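PDB 3U0J: type III effector HopU1 from Pseudomonas syringae pv. tomato, which probably transfers ADP-ribose from NAD+ to arginine side chains of target proteins, as a mono-ADP-ribosyltransferase effector that the bacterium delivers by type III secretion. Local coordinates for residues 42-47 with 88-93; 189-194 with 247-252; 219-224 with 264-269. All blocks are in the same frame, centred on the assembly; numbering follows the deposited sequence.

Contact 1: 42-47 with 88-93; sequences QDRHDF and YPEECS
R44 reaches from helix 42-47 to the first turn of helix 89-93 and carries most of this contact. Its CB lies 3.9 Å from CG of E90, and its own CG is anti to the R44 carbonyl carbon (chi1 -67°). CD of R44 then sits over the Y88 ring, 3.5 Å from CG of Y88, as a CH-pi contact near the ring's inner end. A bend at chi3 lays the rest of the chain along the same ring face. NE passes over CD1 and CE1 of Y88, NH1 over CE2, and NH2 toward CZ and OH. CZ of R44 stands 3.7 Å from the centroid of the Y88 ring, and the planes differ by only 4°, so the guanidinium and phenol form a true parallel stack with cation-pi character.

The stack lies where two helices pack, their short axes 10.0 Å apart and crossing at 45°. Y88 is the N-cap of the second helix, and its N-H is taken 2.8 Å away by OE1 of E91, the N3 glutamate, through the anti lone pair; this is one half of a capping box. OE2 of E91 has further partners in R157, S153 and S39, and S39 OG also bonds R44 NH1, tying the cap to the stacked guanidinium.

E90 folds back at chi2 so that its CG rests near R44 O, while OE2 receives two waters: water 1 bonds E90 OE2 at 2.8 Å and reaches R44 O weakly, and water 2 accepts from R44 NE in the guanidinium plane. Further down, F47 (CG anti to the backbone N) inserts its ring with E90 O over one face and S93 CB at the edge. M150 of helix 145-162 touches both F47 and E90.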
ATOM      1  N   GLN A  42      10.837   2.281  20.485  1.00 14.42           N
ATOM      2  CA  GLN A  42      11.384   0.948  20.299  1.00 16.17           C
ATOM      3  C   GLN A  42      11.036   0.433  18.898  1.00 17.07           C
ATOM      4  O   GLN A  42      11.892  -0.143  18.214  1.00 15.50           O
ATOM      5  CB  GLN A  42      10.894  -0.010  21.395  1.00 13.02           C
ATOM      6  CG  GLN A  42      11.417  -1.443  21.278  1.00 14.16           C
ATOM      7  CD  GLN A  42      12.916  -1.546  21.434  1.00 17.82           C
ATOM      8  OE1 GLN A  42      13.624  -2.053  20.539  1.00 15.72           O
ATOM      9  NE2 GLN A  42      13.423  -1.053  22.571  1.00 14.87           N
ATOM     10  N   ASP A  43       9.799   0.675  18.468  1.00 13.93           N
ATOM     11  CA  ASP A  43       9.368   0.277  17.139  1.00 13.81           C
ATOM     12  C   ASP A  43      10.281   0.853  16.086  1.00 17.78           C
ATOM     13  O   ASP A  43      10.746   0.129  15.193  1.00 16.58           O
ATOM     14  CB  ASP A  43       7.950   0.757  16.859  1.00 17.42           C
ATOM     15  CG  ASP A  43       6.920  -0.018  17.630  1.00 19.90           C
ATOM     16  OD1 ASP A  43       7.245  -1.148  18.049  1.00 25.24           O
ATOM     17  OD2 ASP A  43       5.795   0.494  17.830  1.00 19.56           O
ATOM     18  N   ARG A  44      10.531   2.162  16.193  1.00 17.62           N
ATOM     19  CA  ARG A  44      11.354   2.878  15.221  1.00 11.94           C
ATOM     20  C   ARG A  44      12.789   2.357  15.188  1.00 13.65           C
ATOM     21  O   ARG A  44      13.438   2.392  14.151  1.00 13.85           O
ATOM     22  CB  ARG A  44      11.309   4.379  15.462  1.00 13.58           C
ATOM     23  CG  ARG A  44       9.936   4.995  15.201  1.00 16.30           C
ATOM     24  CD  ARG A  44       9.941   6.532  15.192  1.00 16.81           C
ATOM     25  NE  ARG A  44      10.124   7.084  16.537  1.00 17.84           N
ATOM     26  CZ  ARG A  44       9.158   7.171  17.453  1.00 20.28           C
ATOM     27  NH1 ARG A  44       7.920   6.741  17.178  1.00 18.39           N
ATOM     28  NH2 ARG A  44       9.432   7.674  18.656  1.00 17.29           N
ATOM     29  N   HIS A  45      13.284   1.838  16.306  1.00 12.39           N
ATOM     30  CA  HIS A  45      14.590   1.193  16.285  1.00 13.84           C
ATOM     31  C   HIS A  45      14.518  -0.175  15.578  1.00 16.25           C
ATOM     32  O   HIS A  45      15.392  -0.546  14.782  1.00 11.24           O
ATOM     33  CB  HIS A  45      15.104   1.004  17.710  1.00 15.65           C
ATOM     34  CG  HIS A  45      15.937   2.138  18.218  1.00 16.16           C
ATOM     35  ND1 HIS A  45      15.471   3.049  19.143  1.00 13.43           N
ATOM     36  CD2 HIS A  45      17.213   2.496  17.945  1.00 15.12           C
ATOM     37  CE1 HIS A  45      16.418   3.928  19.406  1.00 16.94           C
ATOM     38  NE2 HIS A  45      17.485   3.615  18.690  1.00 20.68           N
ATOM     39  N   ASP A  46      13.472  -0.929  15.914  1.00 16.98           N
ATOM     40  CA  ASP A  46      13.221  -2.212  15.303  1.00 15.77           C
ATOM     41  C   ASP A  46      13.275  -2.010  13.793  1.00 19.03           C
ATOM     42  O   ASP A  46      14.050  -2.670  13.089  1.00 17.73           O
ATOM     43  CB  ASP A  46      11.836  -2.700  15.701  1.00 13.80           C
ATOM     44  CG  ASP A  46      11.782  -3.207  17.117  1.00 18.23           C
ATOM     45  OD1 ASP A  46      12.865  -3.356  17.729  1.00 19.07           O
ATOM     46  OD2 ASP A  46      10.653  -3.464  17.620  1.00 19.53           O
ATOM     47  N   PHE A  47      12.462  -1.071  13.308  1.00 17.27           N
ATOM     48  CA  PHE A  47      12.371  -0.817  11.879  1.00 15.90           C
ATOM     49  C   PHE A  47      13.711  -0.526  11.208  1.00 15.00           C
ATOM     50  O   PHE A  47      14.019  -1.076  10.152  1.00 16.12           O
ATOM     51  CB  PHE A  47      11.423   0.325  11.573  1.00 12.51           C
ATOM     52  CG  PHE A  47      11.329   0.624  10.110  1.00 16.14           C
ATOM     53  CD1 PHE A  47      10.493  -0.130   9.287  1.00 14.84           C
ATOM     54  CD2 PHE A  47      12.111   1.624   9.536  1.00 15.03           C
ATOM     55  CE1 PHE A  47      10.415   0.136   7.928  1.00 14.06           C
ATOM     56  CE2 PHE A  47      12.038   1.898   8.175  1.00 12.98           C
ATOM     57  CZ  PHE A  47      11.193   1.158   7.368  1.00 13.67           C
ATOM     58  N   TYR A  88       7.604  10.513  11.476  1.00 14.60           N
ATOM     59  CA  TYR A  88       9.008  10.175  11.610  1.00 13.29           C
ATOM     60  C   TYR A  88       9.666   9.728  10.304  1.00 15.30           C
ATOM     61  O   TYR A  88       8.988   9.296   9.374  1.00 17.43           O
ATOM     62  CB  TYR A  88       9.171   9.121  12.690  1.00 15.05           C
ATOM     63  CG  TYR A  88       8.859   9.643  14.068  1.00 15.87           C
ATOM     64  CD1 TYR A  88       9.855  10.185  14.866  1.00 15.18           C
ATOM     65  CD2 TYR A  88       7.568   9.592  14.574  1.00 18.03           C
ATOM     66  CE1 TYR A  88       9.577  10.664  16.130  1.00 18.97           C
ATOM     67  CE2 TYR A  88       7.276  10.060  15.843  1.00 16.55           C
ATOM     68  CZ  TYR A  88       8.284  10.599  16.615  1.00 22.51           C
ATOM     69  OH  TYR A  88       7.997  11.072  17.875  1.00 21.58           O
ATOM     70  N   PRO A  89      10.999   9.869  10.214  1.00 15.87           N
ATOM     71  CA  PRO A  89      11.753   9.408   9.046  1.00 12.52           C
ATOM     72  C   PRO A  89      11.605   7.901   8.839  1.00 13.37           C
ATOM     73  O   PRO A  89      11.556   7.416   7.707  1.00 13.05           O
ATOM     74  CB  PRO A  89      13.189   9.750   9.407  1.00 12.76           C
ATOM     75  CG  PRO A  89      13.074  10.907  10.317  1.00 19.24           C
ATOM     76  CD  PRO A  89      11.830  10.674  11.124  1.00 18.04           C
ATOM     77  N   GLU A  90      11.531   7.161   9.933  1.00 13.41           N
ATOM     78  CA  GLU A  90      11.330   5.726   9.834  1.00 13.93           C
ATOM     79  C   GLU A  90       9.998   5.445   9.123  1.00 14.43           C
ATOM     80  O   GLU A  90       9.877   4.473   8.382  1.00 15.54           O
ATOM     81  CB  GLU A  90      11.403   5.058  11.222  1.00 12.13           C
ATOM     82  CG  GLU A  90      12.788   5.122  11.886  1.00 13.09           C
ATOM     83  CD  GLU A  90      13.084   6.440  12.651  1.00 16.28           C
ATOM     84  OE1 GLU A  90      12.338   7.436  12.504  1.00 15.55           O
ATOM     85  OE2 GLU A  90      14.077   6.472  13.410  1.00 16.12           O
ATOM     86  N   GLU A  91       9.013   6.313   9.320  1.00 12.84           N
ATOM     87  CA  GLU A  91       7.712   6.114   8.697  1.00 13.35           C
ATOM     88  C   GLU A  91       7.748   6.485   7.223  1.00 13.37           C
ATOM     89  O   GLU A  91       7.246   5.751   6.362  1.00 12.44           O
ATOM     90  CB  GLU A  91       6.628   6.884   9.448  1.00 12.07           C
ATOM     91  CG  GLU A  91       6.172   6.162  10.693  1.00 13.61           C
ATOM     92  CD  GLU A  91       5.747   7.080  11.823  1.00 17.05           C
ATOM     93  OE1 GLU A  91       5.969   8.310  11.722  1.00 21.60           O
ATOM     94  OE2 GLU A  91       5.176   6.571  12.814  1.00 16.50           O
ATOM     95  N   CYS A  92       8.364   7.615   6.918  1.00 14.75           N
ATOM     96  CA  CYS A  92       8.544   7.963   5.512  1.00 17.68           C
ATOM     97  C   CYS A  92       9.226   6.817   4.784  1.00 14.55           C
ATOM     98  O   CYS A  92       8.778   6.400   3.723  1.00 14.82           O
ATOM     99  CB  CYS A  92       9.354   9.244   5.366  1.00 16.55           C
ATOM    100  SG  CYS A  92       8.474  10.660   5.997  1.00 18.16           S
ATOM    101  N   SER A  93      10.298   6.304   5.383  1.00 14.21           N
ATOM    102  CA  SER A  93      11.086   5.218   4.797  1.00 15.78           C
ATOM    103  C   SER A  93      10.254   3.955   4.566  1.00 16.12           C
ATOM    104  O   SER A  93      10.411   3.274   3.552  1.00 14.54           O
ATOM    105  CB  SER A  93      12.302   4.893   5.679  1.00 13.92           C
ATOM    106  OG  SER A  93      13.112   6.036   5.869  1.00 14.29           O
TER
HETATM  107  O   HOH W   1      15.577   4.701  14.906  1.00 12.56           O
HETATM  108  O   HOH W   2      12.821   8.083  15.810  1.00 15.16           O

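Contact 2: 189-194 with 247-252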
ATOM      1  N   GLY A 189     -24.154  -9.193  -2.307  1.00 26.18           N
ATOM      2  CA  GLY A 189     -23.964  -8.164  -1.296  1.00 22.28           C
ATOM      3  C   GLY A 189     -22.773  -8.400  -0.376  1.00 24.27           C
ATOM      4  O   GLY A 189     -22.636  -7.753   0.667  1.00 23.95           O
ATOM      5  N   GLY A 190     -21.910  -9.335  -0.749  1.00 19.35           N
ATOM      6  CA  GLY A 190     -20.711  -9.570   0.023  1.00 17.80           C
ATOM      7  C   GLY A 190     -19.722  -8.426  -0.090  1.00 22.90           C
ATOM      8  O   GLY A 190     -19.520  -7.850  -1.165  1.00 18.86           O
ATOM      9  N   ARG A 191     -19.086  -8.093   1.026  1.00 24.41           N
ATOM     10  CA  ARG A 191     -18.066  -7.051   1.003  1.00 25.98           C
ATOM     11  C   ARG A 191     -16.774  -7.473   0.305  1.00 22.02           C
ATOM     12  O   ARG A 191     -16.325  -8.614   0.411  1.00 23.96           O
ATOM     13  CB  ARG A 191     -17.763  -6.577   2.421  1.00 26.93           C
ATOM     14  CG  ARG A 191     -18.932  -5.865   3.058  1.00 29.31           C
ATOM     15  CD  ARG A 191     -18.751  -5.704   4.548  1.00 38.15           C
ATOM     16  NE  ARG A 191     -19.825  -4.876   5.089  1.00 46.22           N
ATOM     17  CZ  ARG A 191     -19.800  -4.302   6.290  1.00 45.01           C
ATOM     18  NH1 ARG A 191     -18.748  -4.465   7.088  1.00 35.90           N
ATOM     19  NH2 ARG A 191     -20.833  -3.559   6.684  1.00 42.81           N
ATOM     20  N   TYR A 192     -16.184  -6.547  -0.426  1.00 18.60           N
ATOM     21  CA  TYR A 192     -14.839  -6.742  -0.892  1.00 20.48           C
ATOM     22  C   TYR A 192     -13.915  -6.324   0.234  1.00 22.43           C
ATOM     23  O   TYR A 192     -13.946  -5.178   0.689  1.00 23.34           O
ATOM     24  CB  TYR A 192     -14.577  -5.896  -2.127  1.00 24.06           C
ATOM     25  CG  TYR A 192     -13.200  -6.100  -2.711  1.00 26.17           C
ATOM     26  CD1 TYR A 192     -12.192  -5.175  -2.483  1.00 26.94           C
ATOM     27  CD2 TYR A 192     -12.907  -7.213  -3.486  1.00 23.70           C
ATOM     28  CE1 TYR A 192     -10.929  -5.341  -3.018  1.00 26.54           C
ATOM     29  CE2 TYR A 192     -11.641  -7.387  -4.031  1.00 31.79           C
ATOM     30  CZ  TYR A 192     -10.655  -6.444  -3.788  1.00 30.64           C
ATOM     31  OH  TYR A 192      -9.386  -6.598  -4.297  1.00 32.98           O
ATOM     32  N   VAL A 193     -13.098  -7.261   0.691  1.00 24.42           N
ATOM     33  CA  VAL A 193     -12.192  -7.015   1.806  1.00 22.78           C
ATOM     34  C   VAL A 193     -10.751  -7.290   1.404  1.00 21.25           C
ATOM     35  O   VAL A 193     -10.424  -8.377   0.901  1.00 20.51           O
ATOM     36  CB  VAL A 193     -12.557  -7.899   3.005  1.00 25.89           C
ATOM     37  CG1 VAL A 193     -11.534  -7.732   4.125  1.00 25.58           C
ATOM     38  CG2 VAL A 193     -13.963  -7.564   3.489  1.00 24.32           C
ATOM     39  N   GLU A 194      -9.892  -6.298   1.619  1.00 19.87           N
ATOM     40  CA  GLU A 194      -8.466  -6.441   1.311  1.00 21.56           C
ATOM     41  C   GLU A 194      -7.594  -6.468   2.579  1.00 20.40           C
ATOM     42  O   GLU A 194      -7.425  -5.445   3.250  1.00 21.91           O
ATOM     43  CB  GLU A 194      -8.003  -5.330   0.372  1.00 18.84           C
ATOM     44  CG  GLU A 194      -6.493  -5.282   0.229  1.00 21.78           C
ATOM     45  CD  GLU A 194      -5.941  -6.567  -0.337  1.00 23.18           C
ATOM     46  OE1 GLU A 194      -5.331  -7.351   0.420  1.00 20.21           O
ATOM     47  OE2 GLU A 194      -6.145  -6.797  -1.545  1.00 29.42           O
ATOM     48  N   MET A 247      -6.865  -4.430   6.146  1.00 21.42           N
ATOM     49  CA  MET A 247      -8.268  -4.798   6.370  1.00 23.67           C
ATOM     50  C   MET A 247      -9.279  -3.725   5.983  1.00 26.40           C
ATOM     51  O   MET A 247     -10.268  -3.508   6.692  1.00 28.48           O
ATOM     52  CB  MET A 247      -8.510  -5.229   7.819  1.00 22.40           C
ATOM     53  CG  MET A 247      -8.177  -6.695   8.066  1.00 33.56           C
ATOM     54  SD  MET A 247      -9.075  -7.841   7.002  1.00 11.09           S
ATOM     55  CE  MET A 247      -7.909  -9.178   6.939  1.00 27.62           C
ATOM     56  N   SER A 248      -9.034  -3.065   4.856  1.00 21.82           N
ATOM     57  CA  SER A 248     -10.012  -2.145   4.303  1.00 22.49           C
ATOM     58  C   SER A 248     -11.175  -2.922   3.705  1.00 23.20           C
ATOM     59  O   SER A 248     -10.998  -3.997   3.117  1.00 22.64           O
ATOM     60  CB  SER A 248      -9.377  -1.269   3.241  1.00 19.05           C
ATOM     61  OG  SER A 248      -9.018  -2.064   2.136  1.00 22.65           O
ATOM     62  N   GLU A 249     -12.366  -2.361   3.844  1.00 24.51           N
ATOM     63  CA  GLU A 249     -13.596  -3.074   3.548  1.00 25.81           C
ATOM     64  C   GLU A 249     -14.468  -2.247   2.609  1.00 25.39           C
ATOM     65  O   GLU A 249     -14.638  -1.042   2.835  1.00 24.58           O
ATOM     66  CB  GLU A 249     -14.324  -3.302   4.873  1.00 31.67           C
ATOM     67  CG  GLU A 249     -15.038  -4.622   4.984  1.00 39.33           C
ATOM     68  CD  GLU A 249     -15.054  -5.174   6.403  1.00 47.96           C
ATOM     69  OE1 GLU A 249     -14.148  -4.843   7.214  1.00 34.88           O
ATOM     70  OE2 GLU A 249     -15.980  -5.965   6.689  1.00 54.93           O
ATOM     71  N   PHE A 250     -15.024  -2.878   1.568  1.00 25.76           N
ATOM     72  CA  PHE A 250     -15.845  -2.152   0.575  1.00 24.55           C
ATOM     73  C   PHE A 250     -17.164  -2.818   0.187  1.00 25.66           C
ATOM     74  O   PHE A 250     -17.269  -4.041   0.111  1.00 24.82           O
ATOM     75  CB  PHE A 250     -15.053  -1.862  -0.704  1.00 22.42           C
ATOM     76  CG  PHE A 250     -13.722  -1.224  -0.456  1.00 25.15           C
ATOM     77  CD1 PHE A 250     -13.586   0.156  -0.465  1.00 22.26           C
ATOM     78  CD2 PHE A 250     -12.605  -2.006  -0.187  1.00 21.84           C
ATOM     79  CE1 PHE A 250     -12.364   0.747  -0.218  1.00 17.21           C
ATOM     80  CE2 PHE A 250     -11.382  -1.421   0.062  1.00 20.32           C
ATOM     81  CZ  PHE A 250     -11.262  -0.039   0.046  1.00 18.99           C
ATOM     82  N   VAL A 251     -18.166  -1.984  -0.064  1.00 26.76           N
ATOM     83  CA  VAL A 251     -19.411  -2.416  -0.669  1.00 23.90           C
ATOM     84  C   VAL A 251     -19.272  -2.230  -2.170  1.00 26.46           C
ATOM     85  O   VAL A 251     -18.874  -1.153  -2.628  1.00 26.05           O
ATOM     86  CB  VAL A 251     -20.566  -1.524  -0.205  1.00 24.03           C
ATOM     87  CG1 VAL A 251     -21.851  -1.884  -0.931  1.00 25.05           C
ATOM     88  CG2 VAL A 251     -20.737  -1.619   1.305  1.00 23.70           C
ATOM     89  N   ILE A 252     -19.587  -3.254  -2.952  1.00 21.48           N
ATOM     90  CA  ILE A 252     -19.607  -3.039  -4.391  1.00 23.49           C
ATOM     91  C   ILE A 252     -20.954  -2.477  -4.812  1.00 24.56           C
ATOM     92  O   ILE A 252     -21.935  -3.206  -4.853  1.00 29.03           O
ATOM     93  CB  ILE A 252     -19.328  -4.320  -5.156  1.00 25.44           C
ATOM     94  CG1 ILE A 252     -18.056  -4.975  -4.602  1.00 22.80           C
ATOM     95  CG2 ILE A 252     -19.205  -4.011  -6.639  1.00 19.74           C
ATOM     96  CD1 ILE A 252     -17.822  -6.389  -5.058  1.00 16.87           C
TER
HETATM   97  O   HOH W   3     -21.192  -5.780  -1.390  1.00 30.27           O
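The two backbones run antiparallel, strand axes 4.7 Å apart and N-to-C directions at 160°, with Y192 facing F250, V193 facing E249 and E194 facing S248. Strand 192-194 is one of the two outermost strands of the mixed five-stranded sheet in the ADP-ribosyltransferase domain, with strand 248-257 as its neighbour. Y192 and F250 are a hydrogen-bonded pair: Y192 N meets F250 O at 2.8 Å, F250 N meets Y192 O at 2.7 Å, both in the acceptor's carbonyl plane. At the next such pair E194 N reaches S248 O nearly along the C=O axis, whereas the return bond from S248 N to E194 O is weak. G189 ends helix 176-188 in a Schellman motif; one residue on, G190 O accepts a hydrogen bond from water 3, which also weakly accepts from I252 N.

On the face bearing Y192 and F250 the two rings lie side by side, F250 CD2 meeting the edge of the Y192 ring 3.9 Å from CD1 of Y192. L267 touches both rings from the neighbouring strand. E194 shares this face, its carboxylate turned to R125.

The other face carries V193 and E249, whose CG2 and CG meet in the non-hydrogen-bonded pair, with M247 SD against V193 CG1. E249 OE1 pairs with R133, and its OE2 takes NH1 of R191 in a 3.2 Å salt bridge, lying in the guanidinium plane but approached from above the carboxylate plane.

Contact 3: 219-224 with 264-269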
ATOM      1  N   ALA A 219     -11.225  -2.899 -13.681  1.00 21.03           N
ATOM      2  CA  ALA A 219     -11.056  -1.571 -13.095  1.00 21.88           C
ATOM      3  C   ALA A 219     -11.876  -1.425 -11.830  1.00 21.69           C
ATOM      4  O   ALA A 219     -13.008  -1.899 -11.756  1.00 22.56           O
ATOM      5  CB  ALA A 219     -11.435  -0.477 -14.091  1.00 21.29           C
ATOM      6  N   PHE A 220     -11.304  -0.756 -10.840  1.00 20.07           N
ATOM      7  CA  PHE A 220     -12.023  -0.460  -9.616  1.00 19.70           C
ATOM      8  C   PHE A 220     -12.160   1.037  -9.466  1.00 20.96           C
ATOM      9  O   PHE A 220     -11.167   1.768  -9.466  1.00 19.82           O
ATOM     10  CB  PHE A 220     -11.277  -1.012  -8.410  1.00 20.83           C
ATOM     11  CG  PHE A 220     -11.332  -2.496  -8.294  1.00 25.05           C
ATOM     12  CD1 PHE A 220     -12.361  -3.111  -7.623  1.00 25.33           C
ATOM     13  CD2 PHE A 220     -10.350  -3.288  -8.857  1.00 31.38           C
ATOM     14  CE1 PHE A 220     -12.412  -4.498  -7.510  1.00 28.55           C
ATOM     15  CE2 PHE A 220     -10.401  -4.678  -8.737  1.00 30.58           C
ATOM     16  CZ  PHE A 220     -11.436  -5.274  -8.057  1.00 23.98           C
ATOM     17  N   GLN A 221     -13.394   1.502  -9.345  1.00 19.82           N
ATOM     18  CA  GLN A 221     -13.616   2.903  -9.083  1.00 17.53           C
ATOM     19  C   GLN A 221     -14.076   3.008  -7.663  1.00 20.18           C
ATOM     20  O   GLN A 221     -15.196   2.625  -7.336  1.00 23.04           O
ATOM     21  CB  GLN A 221     -14.666   3.466 -10.009  1.00 19.43           C
ATOM     22  CG  GLN A 221     -14.986   4.906  -9.714  1.00 19.63           C
ATOM     23  CD  GLN A 221     -16.060   5.419 -10.624  1.00 22.95           C
ATOM     24  OE1 GLN A 221     -15.921   5.372 -11.853  1.00 26.93           O
ATOM     25  NE2 GLN A 221     -17.148   5.906 -10.036  1.00 20.06           N
ATOM     26  N   ILE A 222     -13.194   3.513  -6.815  1.00 22.38           N
ATOM     27  CA  ILE A 222     -13.389   3.478  -5.375  1.00 20.35           C
ATOM     28  C   ILE A 222     -13.600   4.882  -4.843  1.00 21.44           C
ATOM     29  O   ILE A 222     -12.849   5.806  -5.170  1.00 22.41           O
ATOM     30  CB  ILE A 222     -12.146   2.902  -4.713  1.00 16.48           C
ATOM     31  CG1 ILE A 222     -11.713   1.643  -5.455  1.00 15.29           C
ATOM     32  CG2 ILE A 222     -12.382   2.652  -3.255  1.00 17.25           C
ATOM     33  CD1 ILE A 222     -10.455   1.028  -4.914  1.00 19.36           C
ATOM     34  N   SER A 223     -14.640   5.057  -4.044  1.00 21.05           N
ATOM     35  CA  SER A 223     -14.793   6.310  -3.338  1.00 24.52           C
ATOM     36  C   SER A 223     -14.491   6.063  -1.863  1.00 28.46           C
ATOM     37  O   SER A 223     -15.056   5.161  -1.229  1.00 27.56           O
ATOM     38  CB  SER A 223     -16.183   6.906  -3.542  1.00 28.16           C
ATOM     39  OG  SER A 223     -17.153   6.148  -2.859  1.00 37.28           O
ATOM     40  N   LEU A 224     -13.567   6.859  -1.337  1.00 25.76           N
ATOM     41  CA  LEU A 224     -13.029   6.637  -0.016  1.00 23.70           C
ATOM     42  C   LEU A 224     -13.576   7.669   0.935  1.00 27.43           C
ATOM     43  O   LEU A 224     -13.681   8.858   0.598  1.00 27.10           O
ATOM     44  CB  LEU A 224     -11.508   6.765  -0.058  1.00 23.97           C
ATOM     45  CG  LEU A 224     -10.787   5.788  -0.985  1.00 21.67           C
ATOM     46  CD1 LEU A 224      -9.384   6.274  -1.279  1.00 21.66           C
ATOM     47  CD2 LEU A 224     -10.761   4.394  -0.367  1.00 19.50           C
ATOM     48  N   LEU A 264     -15.868  -3.064 -14.864  1.00 21.93           N
ATOM     49  CA  LEU A 264     -15.730  -1.971 -13.951  1.00 21.26           C
ATOM     50  C   LEU A 264     -16.541  -2.284 -12.722  1.00 20.03           C
ATOM     51  O   LEU A 264     -17.744  -2.510 -12.814  1.00 23.45           O
ATOM     52  CB  LEU A 264     -16.251  -0.687 -14.595  1.00 22.96           C
ATOM     53  CG  LEU A 264     -16.530   0.460 -13.616  1.00 20.93           C
ATOM     54  CD1 LEU A 264     -15.243   1.019 -13.058  1.00 20.58           C
ATOM     55  CD2 LEU A 264     -17.296   1.553 -14.286  1.00 19.33           C
ATOM     56  N   PHE A 265     -15.891  -2.298 -11.567  1.00 19.72           N
ATOM     57  CA  PHE A 265     -16.619  -2.400 -10.303  1.00 19.70           C
ATOM     58  C   PHE A 265     -16.511  -1.107  -9.536  1.00 21.47           C
ATOM     59  O   PHE A 265     -15.415  -0.579  -9.332  1.00 22.17           O
ATOM     60  CB  PHE A 265     -16.115  -3.566  -9.464  1.00 15.06           C
ATOM     61  CG  PHE A 265     -16.126  -4.837 -10.197  1.00 15.74           C
ATOM     62  CD1 PHE A 265     -17.234  -5.654 -10.153  1.00 15.91           C
ATOM     63  CD2 PHE A 265     -15.049  -5.194 -10.992  1.00 17.82           C
ATOM     64  CE1 PHE A 265     -17.270  -6.824 -10.876  1.00 18.84           C
ATOM     65  CE2 PHE A 265     -15.060  -6.363 -11.710  1.00 18.36           C
ATOM     66  CZ  PHE A 265     -16.178  -7.187 -11.656  1.00 21.61           C
ATOM     67  N   VAL A 266     -17.658  -0.580  -9.136  1.00 22.61           N
ATOM     68  CA  VAL A 266     -17.670   0.636  -8.351  1.00 25.03           C
ATOM     69  C   VAL A 266     -17.706   0.238  -6.903  1.00 23.51           C
ATOM     70  O   VAL A 266     -18.597  -0.486  -6.479  1.00 22.99           O
ATOM     71  CB  VAL A 266     -18.872   1.526  -8.673  1.00 26.04           C
ATOM     72  CG1 VAL A 266     -19.019   2.593  -7.595  1.00 25.41           C
ATOM     73  CG2 VAL A 266     -18.707   2.147 -10.056  1.00 18.59           C
ATOM     74  N   LEU A 267     -16.706   0.701  -6.161  1.00 25.07           N
ATOM     75  CA  LEU A 267     -16.546   0.357  -4.757  1.00 23.68           C
ATOM     76  C   LEU A 267     -16.840   1.530  -3.829  1.00 21.83           C
ATOM     77  O   LEU A 267     -16.642   2.683  -4.187  1.00 24.63           O
ATOM     78  CB  LEU A 267     -15.130  -0.139  -4.513  1.00 22.62           C
ATOM     79  CG  LEU A 267     -14.950  -1.651  -4.539  1.00 22.74           C
ATOM     80  CD1 LEU A 267     -15.588  -2.245  -5.762  1.00 22.40           C
ATOM     81  CD2 LEU A 267     -13.472  -1.998  -4.464  1.00 21.97           C
ATOM     82  N   SER A 268     -17.302   1.223  -2.627  1.00 21.96           N
ATOM     83  CA  SER A 268     -17.561   2.250  -1.631  1.00 23.67           C
ATOM     84  C   SER A 268     -16.971   1.838  -0.278  1.00 28.63           C
ATOM     85  O   SER A 268     -17.323   0.789   0.265  1.00 28.25           O
ATOM     86  CB  SER A 268     -19.056   2.480  -1.507  1.00 23.94           C
ATOM     87  OG  SER A 268     -19.316   3.662  -0.798  1.00 34.46           O
ATOM     88  N   GLN A 269     -16.067   2.656   0.257  1.00 26.47           N
ATOM     89  CA  GLN A 269     -15.401   2.330   1.514  1.00 23.18           C
ATOM     90  C   GLN A 269     -16.355   2.385   2.703  1.00 27.36           C
ATOM     91  O   GLN A 269     -17.200   3.283   2.806  1.00 30.83           O
ATOM     92  CB  GLN A 269     -14.227   3.271   1.762  1.00 23.42           C
ATOM     93  CG  GLN A 269     -13.361   2.867   2.932  1.00 22.18           C
ATOM     94  CD  GLN A 269     -12.288   3.897   3.246  1.00 23.85           C
ATOM     95  OE1 GLN A 269     -12.423   5.078   2.906  1.00 22.90           O
ATOM     96  NE2 GLN A 269     -11.211   3.453   3.893  1.00 19.61           N
TER
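L267, Q221 and Q269 bury the most surface where strands 219-224 and 264-269 run side by side as the parallel pair of the mixed sheet in the ADP-ribosyltransferase fold. The short axes stand 4.5 Å apart with directions 21° apart, and five backbone bonds stitch the pair without a break. Each passes through F265, L267 or Q269 of the second strand, whose partners are A219, Q221 and S223.

L267 sits at the middle of that ladder. Its N-H goes to Q221 O at 2.7 Å and its O receives S223 N, in both cases with the donor well above the carbonyl plane. Its side chain lies on the buried face with F220 and I222: CB of L267 rests 4.0 Å from I222 CG1, the two chains pointing the same way, while the methyls reach the F220 ring. L267 CD2 approaches F220 CD1 obliquely at 3.5 Å. L267 CD1 instead lies at the edge of the F220 ring, in its plane. Y192 and F250 also touch L267, so a cluster of apolar and aromatic groups surrounds it. The F220 and F265 rings meet only obliquely.

Q221 occupies the other face. Its N-H bonds F265 O, and its extended side chain (CG anti to the backbone N) lays CB near L264 CD1 and NE2 beside V266 CG2, the two side chains pointing the same way. Strand 167-172 flanks this strand on its far edge, and strand 248-257 flanks 264-269.

Q269 closes the row. Its N meets S223 O at 3.1 Å, nearly along the C=O axis, and the fully extended side chain carries the amide across L224. OE1 of Q269, which accepts from R226 N, comes to 3.5 Å from L224 CB.

How the contacts relate
From the N terminus, contact 1 comes first: it closes a 40-residue, partly helical loop by joining helix 41-52 to helix 89-99, and ends before the other two open. Contact 2 then spans 52 residues and contact 3 spans 39, and the two cross, their segments following in the order 189-194, 219-224, 247-252, 264-269. Both belong to one sheet, in which strands 248-257 and 263-269 are neighbours; V251 O lies 2.8 Å from S268 N, probably hydrogen-bonded, and F250 packs on I222 and Q269. Contact 1 lies on the opposite side of the chain's centre, its nearest atoms about 17 Å from contact 2 and about 18 Å from contact 3.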